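Local coordinates for RagA protein (Porphyromonas gingivalis, PDB 6SLN) that probably imports oligopeptides across the outer membrane as a TonB-dependent receptor, working with a partner lipoprotein, at residues Q461-R475 and E488-T502. Residues are numbered along the deposited sequence; the frame is centred on the assembly and turned at random.
With LMT (dodecyl-beta-D-maltoside), chain H.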
ATOM      1  N   GLN A 461      10.902  33.707   2.192  1.00 55.87           N
ATOM      2  CA  GLN A 461      11.556  32.473   1.787  1.00 53.77           C
ATOM      3  C   GLN A 461      10.628  31.302   2.082  1.00 49.49           C
ATOM      4  O   GLN A 461       9.968  31.263   3.125  1.00 49.71           O
ATOM      5  CB  GLN A 461      12.910  32.294   2.490  1.00 54.03           C
ATOM      6  CG  GLN A 461      13.503  30.904   2.311  1.00 60.14           C
ATOM      7  CD  GLN A 461      15.016  30.900   2.261  1.00 68.73           C
ATOM      8  OE1 GLN A 461      15.609  30.693   1.199  1.00 72.79           O
ATOM      9  NE2 GLN A 461      15.652  31.115   3.410  1.00 70.29           N
ATOM     10  N   ALA A 462      10.557  30.360   1.149  1.00 37.23           N
ATOM     11  CA  ALA A 462       9.579  29.298   1.278  1.00 38.22           C
ATOM     12  C   ALA A 462      10.139  28.072   0.589  1.00 43.21           C
ATOM     13  O   ALA A 462      10.827  28.179  -0.432  1.00 54.85           O
ATOM     14  CB  ALA A 462       8.213  29.700   0.687  1.00 34.38           C
ATOM     15  N   GLY A 463       9.852  26.914   1.160  1.00 36.67           N
ATOM     16  CA  GLY A 463      10.366  25.673   0.627  1.00 37.58           C
ATOM     17  C   GLY A 463       9.532  24.503   1.086  1.00 42.51           C
ATOM     18  O   GLY A 463       8.882  24.552   2.135  1.00 42.97           O
ATOM     19  N   VAL A 464       9.548  23.442   0.289  1.00 40.26           N
ATOM     20  CA  VAL A 464       8.961  22.173   0.679  1.00 37.06           C
ATOM     21  C   VAL A 464       9.959  21.090   0.307  1.00 42.63           C
ATOM     22  O   VAL A 464      10.548  21.126  -0.779  1.00 50.57           O
ATOM     23  CB  VAL A 464       7.583  21.943   0.024  1.00 36.62           C
ATOM     24  CG1 VAL A 464       7.662  22.064  -1.507  1.00 33.13           C
ATOM     25  CG2 VAL A 464       7.000  20.603   0.440  1.00 38.51           C
ATOM     26  N   ASP A 465      10.211  20.186   1.237  1.00 36.93           N
ATOM     27  CA  ASP A 465      11.049  19.025   1.014  1.00 29.96           C
ATOM     28  C   ASP A 465      10.126  17.824   0.946  1.00 39.77           C
ATOM     29  O   ASP A 465       9.350  17.581   1.879  1.00 41.56           O
ATOM     30  CB  ASP A 465      12.072  18.851   2.136  1.00 37.39           C
ATOM     31  CG  ASP A 465      13.202  19.840   2.033  1.00 45.39           C
ATOM     32  OD1 ASP A 465      13.076  20.797   1.240  1.00 52.76           O
ATOM     33  OD2 ASP A 465      14.209  19.669   2.735  1.00 48.07           O
ATOM     34  N   ILE A 466      10.199  17.079  -0.147  1.00 39.56           N
ATOM     35  CA  ILE A 466       9.290  15.968  -0.371  1.00 43.31           C
ATOM     36  C   ILE A 466      10.104  14.688  -0.478  1.00 41.36           C
ATOM     37  O   ILE A 466      11.110  14.634  -1.195  1.00 47.13           O
ATOM     38  CB  ILE A 466       8.420  16.198  -1.621  1.00 45.81           C
ATOM     39  CG1 ILE A 466       7.640  17.505  -1.469  1.00 48.14           C
ATOM     40  CG2 ILE A 466       7.459  15.035  -1.833  1.00 38.34           C
ATOM     41  CD1 ILE A 466       6.676  17.776  -2.623  1.00 48.97           C
ATOM     42  N   THR A 467       9.683  13.674   0.260  1.00 28.04           N
ATOM     43  CA  THR A 467      10.265  12.349   0.164  1.00 28.11           C
ATOM     44  C   THR A 467       9.148  11.385  -0.184  1.00 34.06           C
ATOM     45  O   THR A 467       8.116  11.358   0.502  1.00 38.90           O
ATOM     46  CB  THR A 467      10.942  11.913   1.477  1.00 31.40           C
ATOM     47  OG1 THR A 467      11.776  12.965   1.987  1.00 34.25           O
ATOM     48  CG2 THR A 467      11.769  10.665   1.240  1.00 27.48           C
ATOM     49  N   ASN A 468       9.343  10.620  -1.259  1.00 36.97           N
ATOM     50  CA  ASN A 468       8.496   9.478  -1.587  1.00 39.12           C
ATOM     51  C   ASN A 468       9.392   8.264  -1.761  1.00 39.61           C
ATOM     52  O   ASN A 468      10.305   8.270  -2.599  1.00 27.65           O
ATOM     53  CB  ASN A 468       7.684   9.697  -2.863  1.00 36.90           C
ATOM     54  CG  ASN A 468       6.538  10.645  -2.670  1.00 34.50           C
ATOM     55  OD1 ASN A 468       5.545  10.314  -2.015  1.00 36.48           O
ATOM     56  ND2 ASN A 468       6.661  11.836  -3.253  1.00 29.32           N
ATOM     57  N   THR A 469       9.111   7.222  -0.992  1.00 33.99           N
ATOM     58  CA  THR A 469       9.955   6.050  -0.944  1.00 28.98           C
ATOM     59  C   THR A 469       9.102   4.817  -1.152  1.00 31.28           C
ATOM     60  O   THR A 469       8.051   4.663  -0.523  1.00 42.77           O
ATOM     61  CB  THR A 469      10.679   5.965   0.392  1.00 32.90           C
ATOM     62  OG1 THR A 469      11.288   7.233   0.657  1.00 41.78           O
ATOM     63  CG2 THR A 469      11.733   4.858   0.362  1.00 26.40           C
ATOM     64  N   ARG A 470       9.555   3.954  -2.039  1.00 29.07           N
ATOM     65  CA  ARG A 470       8.969   2.639  -2.217  1.00 38.17           C
ATOM     66  C   ARG A 470       9.997   1.609  -1.778  1.00 40.53           C
ATOM     67  O   ARG A 470      11.162   1.652  -2.201  1.00 34.23           O
ATOM     68  CB  ARG A 470       8.552   2.414  -3.674  1.00 35.19           C
ATOM     69  CG  ARG A 470       7.309   3.226  -4.065  1.00 25.57           C
ATOM     70  CD  ARG A 470       6.070   2.602  -3.465  1.00 25.27           C
ATOM     71  NE  ARG A 470       5.604   1.466  -4.252  1.00 26.51           N
ATOM     72  CZ  ARG A 470       5.913   0.193  -3.986  1.00 36.12           C
ATOM     73  NH1 ARG A 470       6.683  -0.107  -2.946  1.00 35.76           N
ATOM     74  NH2 ARG A 470       5.444  -0.790  -4.748  1.00 29.14           N
ATOM     75  N   THR A 471       9.588   0.718  -0.900  1.00 38.14           N
ATOM     76  CA  THR A 471      10.427  -0.406  -0.547  1.00 33.47           C
ATOM     77  C   THR A 471       9.691  -1.663  -0.946  1.00 37.14           C
ATOM     78  O   THR A 471       8.453  -1.701  -0.982  1.00 40.04           O
ATOM     79  CB  THR A 471      10.772  -0.444   0.937  1.00 25.73           C
ATOM     80  OG1 THR A 471       9.576  -0.641   1.703  1.00 33.76           O
ATOM     81  CG2 THR A 471      11.410   0.843   1.320  1.00 25.92           C
ATOM     82  N   SER A 472      10.481  -2.678  -1.266  1.00 36.64           N
ATOM     83  CA  SER A 472       9.976  -3.924  -1.798  1.00 33.36           C
ATOM     84  C   SER A 472      10.753  -5.035  -1.135  1.00 33.79           C
ATOM     85  O   SER A 472      11.981  -4.965  -1.046  1.00 44.51           O
ATOM     86  CB  SER A 472      10.138  -3.984  -3.318  1.00 29.76           C
ATOM     87  OG  SER A 472       9.511  -5.151  -3.787  1.00 32.91           O
ATOM     88  N   SER A 473      10.046  -6.046  -0.669  1.00 36.55           N
ATOM     89  CA  SER A 473      10.681  -7.107   0.087  1.00 40.57           C
ATOM     90  C   SER A 473       9.995  -8.423  -0.251  1.00 40.22           C
ATOM     91  O   SER A 473       8.765  -8.481  -0.365  1.00 40.01           O
ATOM     92  CB  SER A 473      10.625  -6.799   1.594  1.00 44.31           C
ATOM     93  OG  SER A 473      10.508  -7.984   2.360  1.00 54.38           O
ATOM     94  N   LYS A 474      10.792  -9.479  -0.417  1.00 42.25           N
ATOM     95  CA  LYS A 474      10.256 -10.766  -0.826  1.00 44.09           C
ATOM     96  C   LYS A 474      10.811 -11.880   0.048  1.00 45.87           C
ATOM     97  O   LYS A 474      11.950 -11.816   0.520  1.00 49.10           O
ATOM     98  CB  LYS A 474      10.576 -11.066  -2.307  1.00 49.35           C
ATOM     99  CG  LYS A 474       9.659 -10.352  -3.293  1.00 45.22           C
ATOM    100  CD  LYS A 474       9.842 -10.881  -4.687  1.00 43.07           C
ATOM    101  CE  LYS A 474      10.080  -9.747  -5.645  1.00 47.01           C
ATOM    102  NZ  LYS A 474       9.770 -10.159  -7.034  1.00 48.40           N
ATOM    103  N   ARG A 475       9.980 -12.895   0.256  1.00 42.85           N
ATOM    104  CA  ARG A 475      10.393 -14.205   0.759  1.00 44.68           C
ATOM    105  C   ARG A 475      10.223 -15.187  -0.401  1.00 36.17           C
ATOM    106  O   ARG A 475       9.097 -15.565  -0.737  1.00 38.39           O
ATOM    107  CB  ARG A 475       9.554 -14.614   1.965  1.00 46.89           C
ATOM    108  CG  ARG A 475      10.355 -15.131   3.110  1.00 46.71           C
ATOM    109  CD  ARG A 475       9.522 -15.596   4.335  1.00 64.44           C
ATOM    110  NE  ARG A 475       8.684 -14.550   4.935  1.00 74.68           N
ATOM    111  CZ  ARG A 475       9.121 -13.451   5.554  1.00 78.31           C
ATOM    112  NH1 ARG A 475      10.420 -13.203   5.681  1.00 75.92           N
ATOM    113  NH2 ARG A 475       8.239 -12.583   6.042  1.00 81.13           N
ATOM    114  N   GLU A 488       6.479 -14.958   0.003  1.00 39.25           N
ATOM    115  CA  GLU A 488       5.820 -13.800   0.579  1.00 45.04           C
ATOM    116  C   GLU A 488       6.403 -12.537  -0.043  1.00 31.55           C
ATOM    117  O   GLU A 488       7.524 -12.514  -0.556  1.00 30.13           O
ATOM    118  CB  GLU A 488       5.958 -13.774   2.123  1.00 52.62           C
ATOM    119  CG  GLU A 488       5.895 -15.176   2.772  1.00 63.91           C
ATOM    120  CD  GLU A 488       5.658 -15.161   4.290  1.00 77.64           C
ATOM    121  OE1 GLU A 488       5.819 -14.097   4.929  1.00 80.03           O
ATOM    122  OE2 GLU A 488       5.313 -16.229   4.848  1.00 82.01           O
ATOM    123  N   ARG A 489       5.640 -11.466   0.042  1.00 26.88           N
ATOM    124  CA  ARG A 489       6.095 -10.218  -0.537  1.00 28.52           C
ATOM    125  C   ARG A 489       5.438  -9.097   0.243  1.00 34.58           C
ATOM    126  O   ARG A 489       4.284  -9.230   0.658  1.00 34.97           O
ATOM    127  CB  ARG A 489       5.722 -10.147  -2.012  1.00 33.12           C
ATOM    128  CG  ARG A 489       6.116  -8.851  -2.664  1.00 45.02           C
ATOM    129  CD  ARG A 489       5.833  -8.878  -4.142  1.00 35.95           C
ATOM    130  NE  ARG A 489       6.469  -7.766  -4.834  1.00 35.33           N
ATOM    131  CZ  ARG A 489       6.466  -7.628  -6.156  1.00 38.33           C
ATOM    132  NH1 ARG A 489       5.860  -8.541  -6.911  1.00 37.57           N
ATOM    133  NH2 ARG A 489       7.056  -6.578  -6.718  1.00 29.85           N
ATOM    134  N   ARG A 490       6.178  -8.008   0.457  1.00 29.79           N
ATOM    135  CA  ARG A 490       5.661  -6.847   1.173  1.00 26.52           C
ATOM    136  C   ARG A 490       6.077  -5.599   0.413  1.00 30.84           C
ATOM    137  O   ARG A 490       7.226  -5.484  -0.022  1.00 32.11           O
ATOM    138  CB  ARG A 490       6.162  -6.801   2.638  1.00 29.43           C
ATOM    139  CG  ARG A 490       6.001  -5.445   3.357  1.00 30.20           C
ATOM    140  CD  ARG A 490       5.710  -5.598   4.862  1.00 38.81           C
ATOM    141  NE  ARG A 490       6.603  -6.536   5.531  1.00 55.59           N
ATOM    142  CZ  ARG A 490       7.922  -6.369   5.671  1.00 78.26           C
ATOM    143  NH1 ARG A 490       8.527  -5.287   5.189  1.00 82.78           N
ATOM    144  NH2 ARG A 490       8.652  -7.299   6.288  1.00 84.52           N
ATOM    145  N   GLU A 491       5.131  -4.692   0.217  1.00 24.92           N
ATOM    146  CA  GLU A 491       5.387  -3.444  -0.481  1.00 28.37           C
ATOM    147  C   GLU A 491       4.952  -2.271   0.389  1.00 36.02           C
ATOM    148  O   GLU A 491       3.885  -2.305   1.027  1.00 32.19           O
ATOM    149  CB  GLU A 491       4.646  -3.397  -1.820  1.00 29.99           C
ATOM    150  CG  GLU A 491       4.970  -4.540  -2.708  1.00 30.39           C
ATOM    151  CD  GLU A 491       6.202  -4.283  -3.531  1.00 36.06           C
ATOM    152  OE1 GLU A 491       6.557  -3.104  -3.718  1.00 33.45           O
ATOM    153  OE2 GLU A 491       6.809  -5.269  -4.001  1.00 38.20           O
ATOM    154  N   ARG A 492       5.757  -1.218   0.382  1.00 24.90           N
ATOM    155  CA  ARG A 492       5.527  -0.101   1.274  1.00 29.81           C
ATOM    156  C   ARG A 492       5.700   1.195   0.517  1.00 32.29           C
ATOM    157  O   ARG A 492       6.526   1.295  -0.401  1.00 39.07           O
ATOM    158  CB  ARG A 492       6.498  -0.115   2.458  1.00 32.95           C
ATOM    159  CG  ARG A 492       5.999  -0.903   3.633  1.00 29.41           C
ATOM    160  CD  ARG A 492       7.123  -1.143   4.542  1.00 36.88           C
ATOM    161  NE  ARG A 492       6.748  -2.004   5.653  1.00 51.09           N
ATOM    162  CZ  ARG A 492       7.637  -2.521   6.492  1.00 45.97           C
ATOM    163  NH1 ARG A 492       8.920  -2.250   6.313  1.00 40.28           N
ATOM    164  NH2 ARG A 492       7.246  -3.294   7.495  1.00 38.92           N
ATOM    165  N   ALA A 493       4.950   2.205   0.950  1.00 28.66           N
ATOM    166  CA  ALA A 493       5.038   3.534   0.365  1.00 25.05           C
ATOM    167  C   ALA A 493       5.080   4.534   1.496  1.00 29.16           C
ATOM    168  O   ALA A 493       4.162   4.568   2.320  1.00 37.42           O
ATOM    169  CB  ALA A 493       3.854   3.811  -0.564  1.00 29.77           C
ATOM    170  N   TYR A 494       6.149   5.329   1.539  1.00 35.16           N
ATOM    171  CA  TYR A 494       6.394   6.338   2.564  1.00 26.62           C
ATOM    172  C   TYR A 494       6.312   7.705   1.915  1.00 28.68           C
ATOM    173  O   TYR A 494       6.778   7.877   0.777  1.00 31.64           O
ATOM    174  CB  TYR A 494       7.804   6.201   3.184  1.00 37.05           C
ATOM    175  CG  TYR A 494       8.163   4.894   3.871  1.00 38.78           C
ATOM    176  CD1 TYR A 494       8.539   3.769   3.142  1.00 41.43           C
ATOM    177  CD2 TYR A 494       8.194   4.809   5.258  1.00 27.50           C
ATOM    178  CE1 TYR A 494       8.887   2.581   3.788  1.00 45.44           C
ATOM    179  CE2 TYR A 494       8.544   3.637   5.904  1.00 25.75           C
ATOM    180  CZ  TYR A 494       8.884   2.528   5.172  1.00 41.60           C
ATOM    181  OH  TYR A 494       9.216   1.371   5.833  1.00 42.19           O
ATOM    182  N   ARG A 495       5.789   8.687   2.660  1.00 32.27           N
ATOM    183  CA  ARG A 495       5.709  10.067   2.187  1.00 26.11           C
ATOM    184  C   ARG A 495       6.048  11.051   3.293  1.00 28.69           C
ATOM    185  O   ARG A 495       5.470  10.983   4.382  1.00 31.79           O
ATOM    186  CB  ARG A 495       4.313  10.382   1.660  1.00 26.08           C
ATOM    187  CG  ARG A 495       4.142  11.821   1.271  1.00 33.22           C
ATOM    188  CD  ARG A 495       2.923  11.996   0.415  1.00 42.80           C
ATOM    189  NE  ARG A 495       3.229  11.691  -0.970  1.00 47.23           N
ATOM    190  CZ  ARG A 495       2.385  11.862  -1.978  1.00 42.13           C
ATOM    191  NH1 ARG A 495       1.169  12.361  -1.778  1.00 47.45           N
ATOM    192  NH2 ARG A 495       2.786  11.559  -3.190  1.00 33.89           N
ATOM    193  N   ASP A 496       6.956  11.983   3.011  1.00 31.02           N
ATOM    194  CA  ASP A 496       7.270  13.071   3.933  1.00 31.85           C
ATOM    195  C   ASP A 496       7.146  14.387   3.194  1.00 37.50           C
ATOM    196  O   ASP A 496       7.827  14.603   2.183  1.00 40.93           O
ATOM    197  CB  ASP A 496       8.683  12.954   4.506  1.00 40.59           C
ATOM    198  CG  ASP A 496       8.867  11.726   5.333  1.00 48.53           C
ATOM    199  OD1 ASP A 496       7.905  11.306   5.999  1.00 50.82           O
ATOM    200  OD2 ASP A 496       9.976  11.164   5.308  1.00 53.29           O
ATOM    201  N   VAL A 497       6.309  15.277   3.711  1.00 34.54           N
ATOM    202  CA  VAL A 497       6.217  16.636   3.207  1.00 36.48           C
ATOM    203  C   VAL A 497       6.536  17.540   4.384  1.00 31.90           C
ATOM    204  O   VAL A 497       5.814  17.543   5.390  1.00 41.29           O
ATOM    205  CB  VAL A 497       4.842  16.943   2.593  1.00 28.92           C
ATOM    206  CG1 VAL A 497       4.827  18.335   2.050  1.00 28.30           C
ATOM    207  CG2 VAL A 497       4.522  15.939   1.482  1.00 29.83           C
ATOM    208  N   SER A 498       7.643  18.259   4.293  1.00 39.67           N
ATOM    209  CA  SER A 498       8.016  19.226   5.317  1.00 48.56           C
ATOM    210  C   SER A 498       8.039  20.603   4.661  1.00 52.88           C
ATOM    211  O   SER A 498       8.906  20.888   3.823  1.00 49.84           O
ATOM    212  CB  SER A 498       9.346  18.858   5.971  1.00 45.43           C
ATOM    213  OG  SER A 498      10.323  18.518   5.013  1.00 59.24           O
ATOM    214  N   LYS A 499       7.041  21.427   4.993  1.00 51.62           N
ATOM    215  CA  LYS A 499       6.921  22.777   4.464  1.00 48.29           C
ATOM    216  C   LYS A 499       7.521  23.775   5.435  1.00 53.12           C
ATOM    217  O   LYS A 499       7.554  23.554   6.649  1.00 53.34           O
ATOM    218  CB  LYS A 499       5.465  23.161   4.199  1.00 45.40           C
ATOM    219  CG  LYS A 499       4.709  22.243   3.275  1.00 44.98           C
ATOM    220  CD  LYS A 499       3.234  22.572   3.303  1.00 49.04           C
ATOM    221  CE  LYS A 499       2.392  21.306   3.246  1.00 58.30           C
ATOM    222  NZ  LYS A 499       0.956  21.627   3.468  1.00 62.47           N
ATOM    223  N   SER A 500       7.976  24.897   4.891  1.00 46.42           N
ATOM    224  CA  SER A 500       8.632  25.874   5.739  1.00 44.04           C
ATOM    225  C   SER A 500       8.571  27.251   5.097  1.00 50.08           C
ATOM    226  O   SER A 500       8.940  27.413   3.926  1.00 40.31           O
ATOM    227  CB  SER A 500      10.077  25.472   5.989  1.00 49.91           C
ATOM    228  OG  SER A 500      10.905  26.591   6.285  1.00 56.23           O
ATOM    229  N   PHE A 501       8.122  28.246   5.871  1.00 45.21           N
ATOM    230  CA  PHE A 501       8.101  29.632   5.438  1.00 40.75           C
ATOM    231  C   PHE A 501       8.759  30.501   6.498  1.00 51.44           C
ATOM    232  O   PHE A 501       8.455  30.367   7.686  1.00 54.70           O
ATOM    233  CB  PHE A 501       6.675  30.115   5.180  1.00 48.39           C
ATOM    234  CG  PHE A 501       5.817  29.112   4.476  1.00 45.41           C
ATOM    235  CD1 PHE A 501       5.193  28.108   5.190  1.00 49.70           C
ATOM    236  CD2 PHE A 501       5.618  29.184   3.111  1.00 35.15           C
ATOM    237  CE1 PHE A 501       4.411  27.187   4.568  1.00 48.46           C
ATOM    238  CE2 PHE A 501       4.820  28.268   2.481  1.00 38.63           C
ATOM    239  CZ  PHE A 501       4.219  27.261   3.214  1.00 40.72           C
ATOM    240  N   THR A 502       9.647  31.396   6.060  1.00 53.76           N
ATOM    241  CA  THR A 502      10.334  32.335   6.932  1.00 52.91           C
ATOM    242  C   THR A 502      10.257  33.726   6.324  1.00 55.44           C
ATOM    243  O   THR A 502      10.659  33.929   5.175  1.00 56.83           O
ATOM    244  CB  THR A 502      11.798  31.950   7.148  1.00 49.65           C
ATOM    245  OG1 THR A 502      11.863  30.670   7.783  1.00 49.29           O
ATOM    246  CG2 THR A 502      12.487  32.995   8.038  1.00 42.54           C
TER
HETATM  247  C1B LMT H1102      -3.661  23.148   9.041  1.00100.54           C
HETATM  248  C2B LMT H1102      -3.402  21.626   8.680  1.00 98.61           C
HETATM  249  C3B LMT H1102      -4.591  20.702   9.044  1.00100.57           C
HETATM  250  C4B LMT H1102      -5.023  21.035  10.486  1.00102.70           C
HETATM  251  C5B LMT H1102      -5.572  22.462  10.346  1.00105.76           C
HETATM  252  C6B LMT H1102      -6.502  22.844  11.508  1.00 98.70           C
HETATM  253  O1B LMT H1102      -4.063  23.911   7.930  1.00 96.42           O
HETATM  254  O2B LMT H1102      -3.072  21.509   7.347  1.00 92.51           O
HETATM  255  O3B LMT H1102      -4.318  19.373   8.835  1.00101.89           O
HETATM  256  O4' LMT H1102      -5.978  20.162  10.962  1.00102.71           O
HETATM  257  O5B LMT H1102      -4.505  23.382  10.162  1.00106.86           O
HETATM  258  O6B LMT H1102      -7.719  23.316  11.026  1.00 89.05           O
HETATM  259  C1' LMT H1102      -2.726  26.230   4.936  1.00 91.72           C
HETATM  260  C2' LMT H1102      -1.563  25.591   5.724  1.00100.28           C
HETATM  261  C3' LMT H1102      -2.222  24.466   6.541  1.00 98.81           C
HETATM  262  C4' LMT H1102      -3.238  25.011   7.565  1.00 94.76           C
HETATM  263  C5' LMT H1102      -4.132  26.142   6.922  1.00 90.54           C
HETATM  264  C6' LMT H1102      -4.753  27.089   7.950  1.00 82.60           C
HETATM  265  O1' LMT H1102      -2.372  27.085   3.886  1.00 85.85           O
HETATM  266  O2' LMT H1102      -0.622  24.998   4.902  1.00107.81           O
HETATM  267  O3' LMT H1102      -1.272  23.676   7.151  1.00101.05           O
HETATM  268  O5' LMT H1102      -3.536  26.944   5.883  1.00 90.52           O
HETATM  269  O6' LMT H1102      -4.386  26.678   9.243  1.00 71.90           O
HETATM  270  C1  LMT H1102      -1.033  27.576   3.712  1.00 78.22           C
HETATM  271  C2  LMT H1102      -0.796  27.672   2.214  1.00 75.02           C
HETATM  272  C3  LMT H1102       0.626  27.890   1.757  1.00 74.17           C
HETATM  273  C4  LMT H1102       0.662  28.708   0.468  1.00 70.42           C
HETATM  274  C5  LMT H1102       1.750  29.753   0.515  1.00 66.21           C
HETATM  275  C6  LMT H1102       2.544  29.901  -0.763  1.00 68.03           C
HETATM  276  C7  LMT H1102       3.788  30.713  -0.466  1.00 65.78           C
HETATM  277  C8  LMT H1102       4.616  31.009  -1.699  1.00 57.18           C
HETATM  278  C9  LMT H1102       5.872  31.783  -1.338  1.00 57.90           C
HETATM  279  C10 LMT H1102       6.702  32.188  -2.543  1.00 53.65           C
HETATM  280  C11 LMT H1102       8.057  32.694  -2.089  1.00 54.85           C
HETATM  281  C12 LMT H1102       8.845  33.370  -3.168  1.00 55.46           C
HETATM  282  O   HOH W   1      12.795  11.543   4.566  1.00 38.36           O
HETATM  283  O   HOH W   2      10.237  -0.981   4.481  1.00 36.29           O
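R470 and E491 form a salt bridge between two long neighbouring strands, 461-475 and 488-502. The arginine, folded back at chi2 and chi3 (-75° and -81°), brings its end-on pair NH1 and NH2 to a single oxygen, with NH2 2.8 Å from E491 OE1, and its plane stands almost perpendicular to the carboxylate. NH1 also donates to R492 O, which T471 N reaches from the opposite face of that carbonyl. The other oxygen, E491 OE2, takes the S472 OG hydroxyl at 2.7 Å from above the carboxylate plane and a salt bridge from R489 NE, making R470, E491 and R489 one network; R489 NH1 bonds M546 O. At the C-terminal end of 461-475, R475 NE lies 2.9 Å from E488 OE1 in a second salt bridge.

Backbone hydrogen bonds run in antiparallel register from Q461-T502 to R475-E488. The pair is a hairpin in the wall of the TonB-dependent receptor barrel, flanked by strands 435-450 and 515-540.

Among the other polar contacts, the R495 guanidinium grips the N468 amide side-on, NE 2.9 Å from N468 OD1 on a lone pair, and NH2 shares the same oxygen; N468 ND2 turns to H440 of the second subunit. On the face carrying T467 and Y494, one water links T467 OG1, also bonded to Q441, with D496 OD2, and another joins T471 OG1, Y494 OH and NH1 of R492, whose NE salt-bridges E561.

Apolar contact takes over toward Q461, on the membrane-facing side. V464 CG2 packs on V497 CG1 at 3.5 Å, and A462 CB lies 3.6 Å from F501 CD2. The maltoside's dodecyl chain runs past A462 and F501, its C9 3.7 Å from A462 CB, while F501 also touches a bound phosphatidylethanolamine.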